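Local coordinates for protein glutathione S-transferase (Acinetobacter baumannii, PDB 4MP4) that probably catalyses the transfer of glutathione to electrophilic substrates, as a dimeric member of the glutathione S-transferase family, at residues F16-P19 against Y20-T23; D111-A114 against L115-R119; M173-R176 against L177-G181. One frame throughout, in Å; residues are numbered along the deposited sequence.

Contact 1 of 3, residues F16-P19 against Y20-T23; sequences FLSP and YAFT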
# COMPACT_ATOMS: atom_id res chain seq x y z
N PHE A 16 14.25 13.08 9.69
CA PHE A 16 14.62 12.21 8.57
C PHE A 16 14.56 10.72 8.90
O PHE A 16 15.34 9.94 8.36
CB PHE A 16 16.02 12.55 8.06
CG PHE A 16 16.09 13.83 7.30
CD1 PHE A 16 15.91 15.06 7.95
CD2 PHE A 16 16.33 13.82 5.93
CE1 PHE A 16 15.97 16.25 7.25
CE2 PHE A 16 16.40 15.02 5.22
CZ PHE A 16 16.21 16.24 5.89
N LEU A 17 13.64 10.33 9.77
CA LEU A 17 13.50 8.94 10.19
C LEU A 17 12.55 8.15 9.30
O LEU A 17 12.49 6.93 9.38
CB LEU A 17 12.98 8.86 11.63
CG LEU A 17 13.82 9.48 12.75
CD1 LEU A 17 13.19 9.18 14.07
CD2 LEU A 17 15.26 8.97 12.71
N SER A 18 11.79 8.85 8.46
CA SER A 18 10.77 8.21 7.65
C SER A 18 11.35 7.31 6.56
O SER A 18 12.15 7.75 5.75
CB SER A 18 9.87 9.26 7.00
OG SER A 18 9.02 8.65 6.04
N PRO A 19 10.93 6.04 6.54
CA PRO A 19 11.40 5.12 5.49
C PRO A 19 10.74 5.42 4.12
O PRO A 19 11.33 5.12 3.08
CB PRO A 19 10.96 3.75 6.02
CG PRO A 19 9.70 4.07 6.82
CD PRO A 19 9.99 5.39 7.48
N TYR A 20 9.55 6.00 4.12
CA TYR A 20 8.87 6.31 2.85
C TYR A 20 9.37 7.61 2.23
O TYR A 20 9.45 7.70 1.01
CB TYR A 20 7.34 6.27 3.03
CG TYR A 20 6.97 5.09 3.87
CD1 TYR A 20 7.17 3.79 3.40
CD2 TYR A 20 6.49 5.25 5.16
CE1 TYR A 20 6.89 2.70 4.19
CE2 TYR A 20 6.21 4.17 5.96
CZ TYR A 20 6.40 2.89 5.48
OH TYR A 20 6.12 1.82 6.28
N ALA A 21 9.73 8.59 3.06
CA ALA A 21 10.38 9.80 2.56
C ALA A 21 11.72 9.40 1.97
O ALA A 21 12.09 9.86 0.89
CB ALA A 21 10.59 10.82 3.68
N PHE A 22 12.44 8.55 2.70
CA PHE A 22 13.69 7.99 2.20
C PHE A 22 13.51 7.42 0.79
O PHE A 22 14.26 7.72 -0.14
CB PHE A 22 14.21 6.94 3.17
CG PHE A 22 15.18 5.96 2.58
CD1 PHE A 22 16.50 6.32 2.36
CD2 PHE A 22 14.79 4.67 2.25
CE1 PHE A 22 17.42 5.41 1.84
CE2 PHE A 22 15.69 3.76 1.71
CZ PHE A 22 17.01 4.13 1.51
N THR A 23 12.46 6.62 0.62
CA THR A 23 12.19 5.91 -0.62
C THR A 23 11.91 6.83 -1.83
O THR A 23 12.37 6.57 -2.95
CB THR A 23 11.02 4.95 -0.39
OG1 THR A 23 11.39 4.01 0.63
CG2 THR A 23 10.66 4.22 -1.66

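Contact 2 of 3, residues D111-A114 against L115-R119; sequences DLVA and LRTER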
# COMPACT_ATOMS: atom_id res chain seq x y z
N ASP A 111 2.53 -5.38 5.59
CA ASP A 111 2.76 -6.53 6.45
C ASP A 111 3.98 -6.25 7.34
O ASP A 111 4.47 -5.12 7.39
CB ASP A 111 2.95 -7.79 5.61
CG ASP A 111 2.98 -9.06 6.44
OD1 ASP A 111 2.55 -9.01 7.62
OD2 ASP A 111 3.44 -10.10 5.92
N LEU A 112 4.44 -7.27 8.06
CA LEU A 112 5.61 -7.18 8.93
C LEU A 112 5.38 -6.14 10.02
O LEU A 112 6.32 -5.51 10.47
CB LEU A 112 6.87 -6.86 8.11
CG LEU A 112 7.13 -7.83 6.95
CD1 LEU A 112 8.42 -7.48 6.19
CD2 LEU A 112 7.21 -9.25 7.48
N VAL A 113 4.12 -5.97 10.41
CA VAL A 113 3.74 -4.96 11.40
C VAL A 113 4.56 -5.05 12.69
O VAL A 113 5.02 -4.03 13.22
CB VAL A 113 2.21 -5.05 11.75
CG1 VAL A 113 1.79 -3.95 12.73
CG2 VAL A 113 1.36 -4.97 10.50
N ALA A 114 4.75 -6.26 13.21
CA ALA A 114 5.50 -6.41 14.45
C ALA A 114 6.94 -5.90 14.31
O ALA A 114 7.47 -5.23 15.21
CB ALA A 114 5.47 -7.85 14.92
N LEU A 115 7.55 -6.22 13.17
CA LEU A 115 8.92 -5.82 12.88
C LEU A 115 9.11 -4.31 12.81
O LEU A 115 10.02 -3.75 13.44
CB LEU A 115 9.38 -6.47 11.57
CG LEU A 115 10.81 -6.21 11.12
CD1 LEU A 115 11.78 -6.56 12.23
CD2 LEU A 115 11.10 -6.99 9.83
N ARG A 116 8.24 -3.65 12.05
CA ARG A 116 8.27 -2.19 11.94
C ARG A 116 8.04 -1.53 13.30
O ARG A 116 8.69 -0.56 13.65
CB ARG A 116 7.26 -1.69 10.91
CG ARG A 116 7.68 -2.01 9.47
CD ARG A 116 6.69 -1.45 8.45
NE ARG A 116 5.47 -2.24 8.38
CZ ARG A 116 4.24 -1.74 8.52
NH1 ARG A 116 3.19 -2.55 8.44
NH2 ARG A 116 4.05 -0.44 8.73
N THR A 117 7.11 -2.08 14.08
CA THR A 117 6.80 -1.54 15.39
C THR A 117 7.96 -1.73 16.39
O THR A 117 8.29 -0.82 17.13
CB THR A 117 5.53 -2.19 15.97
OG1 THR A 117 4.44 -1.95 15.09
CG2 THR A 117 5.21 -1.64 17.32
N GLU A 118 8.58 -2.91 16.38
CA GLU A 118 9.56 -3.27 17.40
C GLU A 118 10.97 -2.86 16.99
O GLU A 118 11.90 -2.90 17.80
CB GLU A 118 9.50 -4.79 17.69
CG GLU A 118 8.17 -5.23 18.36
CD GLU A 118 8.00 -6.74 18.50
OE1 GLU A 118 8.99 -7.45 18.80
OE2 GLU A 118 6.87 -7.23 18.32
N ARG A 119 11.14 -2.51 15.72
CA ARG A 119 12.43 -2.05 15.22
C ARG A 119 12.22 -0.84 14.34
O ARG A 119 12.36 -0.93 13.11
CB ARG A 119 13.14 -3.16 14.44
CG ARG A 119 13.50 -4.41 15.27
CD ARG A 119 14.65 -4.11 16.23
NE ARG A 119 15.13 -5.29 16.94
CZ ARG A 119 14.78 -5.61 18.19
NH1 ARG A 119 13.94 -4.84 18.87
NH2 ARG A 119 15.28 -6.70 18.76

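Contact 3 of 3, residues M173-R176 against L177-G181; sequences MLQR and LIQNG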
# COMPACT_ATOMS: atom_id res chain seq x y z
N MET A 173 14.47 -2.36 5.28
CA MET A 173 13.76 -3.32 6.12
C MET A 173 14.73 -4.24 6.82
O MET A 173 14.63 -4.45 8.03
CB MET A 173 12.76 -4.14 5.30
CG MET A 173 11.79 -4.94 6.15
SD MET A 173 10.73 -3.95 7.26
CE MET A 173 9.39 -3.46 6.19
N LEU A 174 15.68 -4.78 6.07
CA LEU A 174 16.68 -5.67 6.66
C LEU A 174 17.58 -4.94 7.66
O LEU A 174 18.00 -5.51 8.67
CB LEU A 174 17.52 -6.35 5.57
CG LEU A 174 16.85 -7.44 4.73
CD1 LEU A 174 17.67 -7.74 3.49
CD2 LEU A 174 16.70 -8.69 5.56
N GLN A 175 17.85 -3.66 7.39
CA GLN A 175 18.71 -2.85 8.22
C GLN A 175 18.12 -2.62 9.60
O GLN A 175 18.86 -2.43 10.57
CB GLN A 175 19.02 -1.51 7.53
CG GLN A 175 20.19 -1.57 6.51
CD GLN A 175 21.56 -1.71 7.17
OE1 GLN A 175 21.78 -2.56 8.03
NE2 GLN A 175 22.49 -0.85 6.78
N ARG A 176 16.79 -2.66 9.69
CA ARG A 176 16.10 -2.55 10.97
C ARG A 176 16.58 -3.65 11.89
O ARG A 176 16.67 -3.48 13.10
CB ARG A 176 14.57 -2.65 10.79
CG ARG A 176 14.00 -1.63 9.85
CD ARG A 176 12.51 -1.86 9.55
NE ARG A 176 11.73 -1.00 10.43
CZ ARG A 176 10.96 -0.01 10.03
NH1 ARG A 176 10.80 0.23 8.74
NH2 ARG A 176 10.33 0.72 10.93
N LEU A 177 16.91 -4.79 11.31
CA LEU A 177 17.36 -5.94 12.07
C LEU A 177 18.88 -5.92 12.24
O LEU A 177 19.40 -6.11 13.34
CB LEU A 177 16.94 -7.20 11.34
CG LEU A 177 15.46 -7.54 11.43
CD1 LEU A 177 15.11 -8.64 10.43
CD2 LEU A 177 15.13 -7.99 12.86
N ILE A 178 19.58 -5.68 11.14
CA ILE A 178 21.03 -5.71 11.14
C ILE A 178 21.62 -4.68 12.09
O ILE A 178 22.45 -5.00 12.95
CB ILE A 178 21.56 -5.50 9.71
CG1 ILE A 178 21.13 -6.67 8.82
CG2 ILE A 178 23.07 -5.35 9.73
CD1 ILE A 178 21.15 -6.37 7.34
N GLN A 179 21.17 -3.44 11.97
CA GLN A 179 21.74 -2.34 12.73
C GLN A 179 21.41 -2.43 14.20
O GLN A 179 22.08 -1.81 15.03
CB GLN A 179 21.29 -1.00 12.15
CG GLN A 179 21.76 -0.81 10.73
CD GLN A 179 23.27 -0.91 10.67
OE1 GLN A 179 23.94 -0.45 11.57
NE2 GLN A 179 23.79 -1.55 9.63
N ASN A 180 20.38 -3.22 14.53
CA ASN A 180 19.96 -3.39 15.91
C ASN A 180 20.66 -4.55 16.60
O ASN A 180 20.60 -4.69 17.82
CB ASN A 180 18.44 -3.52 16.01
CG ASN A 180 17.92 -3.32 17.43
OD1 ASN A 180 17.68 -2.20 17.88
ND2 ASN A 180 17.75 -4.42 18.14
N GLY A 181 21.34 -5.39 15.83
CA GLY A 181 22.10 -6.49 16.39
C GLY A 181 21.44 -7.83 16.23
O GLY A 181 22.05 -8.86 16.51

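Contact 1 of 3, residues F16-P19 against Y20-T23
Ser18 caps the start of helix 19-30, the first helix of the thioredoxin-like N-terminal domain, by accepting a bond from Ala21. The bond from Ala21 N to Ser18 OG is 3.1 Å long and nearly straight, with an N-H...O angle of 169°. Tyr20 N gives the same oxygen a second, weak hydrogen bond. With chi1 at 170°, OG swings away from the serine's own N and toward the amides of Tyr20 and Ala21. Ala21 CB packs against the serine, 3.6 Å from Ser18 OG. The first helical backbone bond of the contact runs from Phe22 N to Ser18 O, 3.2 Å.

In glutathione transferases this helix follows the first strand of the domain, here strand 8-13. The Asp13 carboxylate accepts from Leu17 N with one oxygen and from Ser18 N with the other, tying the loop to the strand end.

Pro19 is the first residue of the helix. Its CG sits over one face of the Tyr20 ring, a CH-pi contact 3.7 Å from the centroid and 15° off the normal. The ring also makes a cation-pi contact with Arg109. Pro19 O takes two bonds from one residue, from Thr23 OG1 at 2.7 Å and from Thr23 N. The same oxygen lies at the edge of the Phe22 ring, 3.6 Å from CD2. Leu172 of helix 165-178 touches Pro19 and Phe22, and Trp204 of helix 199-215 meets the Phe22 ring edge-to-face.

Contact 2 of 3, residues D111-A114 against L115-R119
Arg116 folds back along the chain and grips the backbone carbonyl of Asp111 side-on. NH1 and NE both donate to Asp111 O, NH1 at 3.1 Å. NE comes nearly in line with the C=O bond, NH1 from above the carbonyl plane. The oxygen lies close to the guanidinium plane, at the group's edge. The arginine is extended at chi2 and bent at chi3, -76°, which swings NE and NH1 back toward the turn before the helix. Val113 CG2 touches Arg116 NH1 at 3.7 Å, and the two side chains cross at a slant.

Val113 and Thr117 lie side by side and point the same way. Thr117 has OG1 opposite its own carbonyl carbon, chi1 -60°, and OG1 donates to Val113 O at 2.9 Å. Thr117 N also binds Val113 O, from the other face of the carbonyl plane. Glu118 reaches back alongside Ala114, with OE2 3.7 Å from Ala114 CB, and its OE2 is hydrogen-bonded to Ser134 OG. Asp111 OD2 forms a salt bridge to Lys143. On the buried side, Leu112 CB meets Leu115 CB at 4.3 Å, and Met173 packs on both leucines.

The chain breaks at Asp111 and Leu112 between helix 95-110 and short helix 113-118, within the all-helical C-terminal domain of the glutathione transferase fold.

Contact 3 of 3, residues M173-R176 against L177-G181
Bends at chi2 of Gln175 (-73°) and Gln179 (-58°) bring their amides together one turn apart. Gln179 NE2 gives a hydrogen bond of 2.8 Å to Gln175 OE1. The acceptor lies in the amide plane of Gln179, while the two amide planes stand 79° apart. The oxygen is also packed by carbon, with Ile178 CB at 3.4 Å from Gln175 OE1. Beneath the side chains, Gln179 N bonds to Gln175 O.

Here helix 165-178 nears its C-terminal end, within the helical C-terminal domain of the glutathione transferase fold. A Schellman motif follows at Gly181, whose phi is positive. Gly181 N bonds to Ile178 O and, weakly, to Leu177 O. A type I turn spans Ile178 to Gly181. Before it, Leu174 O accepts from two amides, Leu177 N and Ile178 N, both at 2.9 Å.

Ile178 CD1 rests 4.0 Å from Leu174 CB, and helix 186-196 packs against both residues. Asn180 CB comes within 3.4 Å of Arg176 O, but its amide turns to Lys129, whose backbone N is hydrogen-bonded to Asn180 OD1. The guanidinium of Arg176 turns to Arg119, with NE bonded to Arg119 O. Leu177 packs on Ala141 and Phe145 of helix 135-151.

Overall arrangement
Contact 1 belongs to the thioredoxin-like domain, while contacts 2 and 3 share the helical domain. The centre of contact 1 lies nearest the centre of the chain, about 6 Å from it, and those of the other two lie about 13 to 14 Å away. Contact 3 is mostly buried. Contacts 1 and 2 are partly so, and contact 2 has exposed residues. Contact 1 starts a helix with a serine cap, contact 2 has an arginine gripping a carbonyl, and contact 3 pairs two amides just before a Schellman turn. Contacts 2 and 3 join directly through Arg119 O and Arg176 NE and by Leu115 packing on Leu177. Between the two domains, Tyr20 OH of contact 1 merely packs near Arg116 NH2 of contact 2.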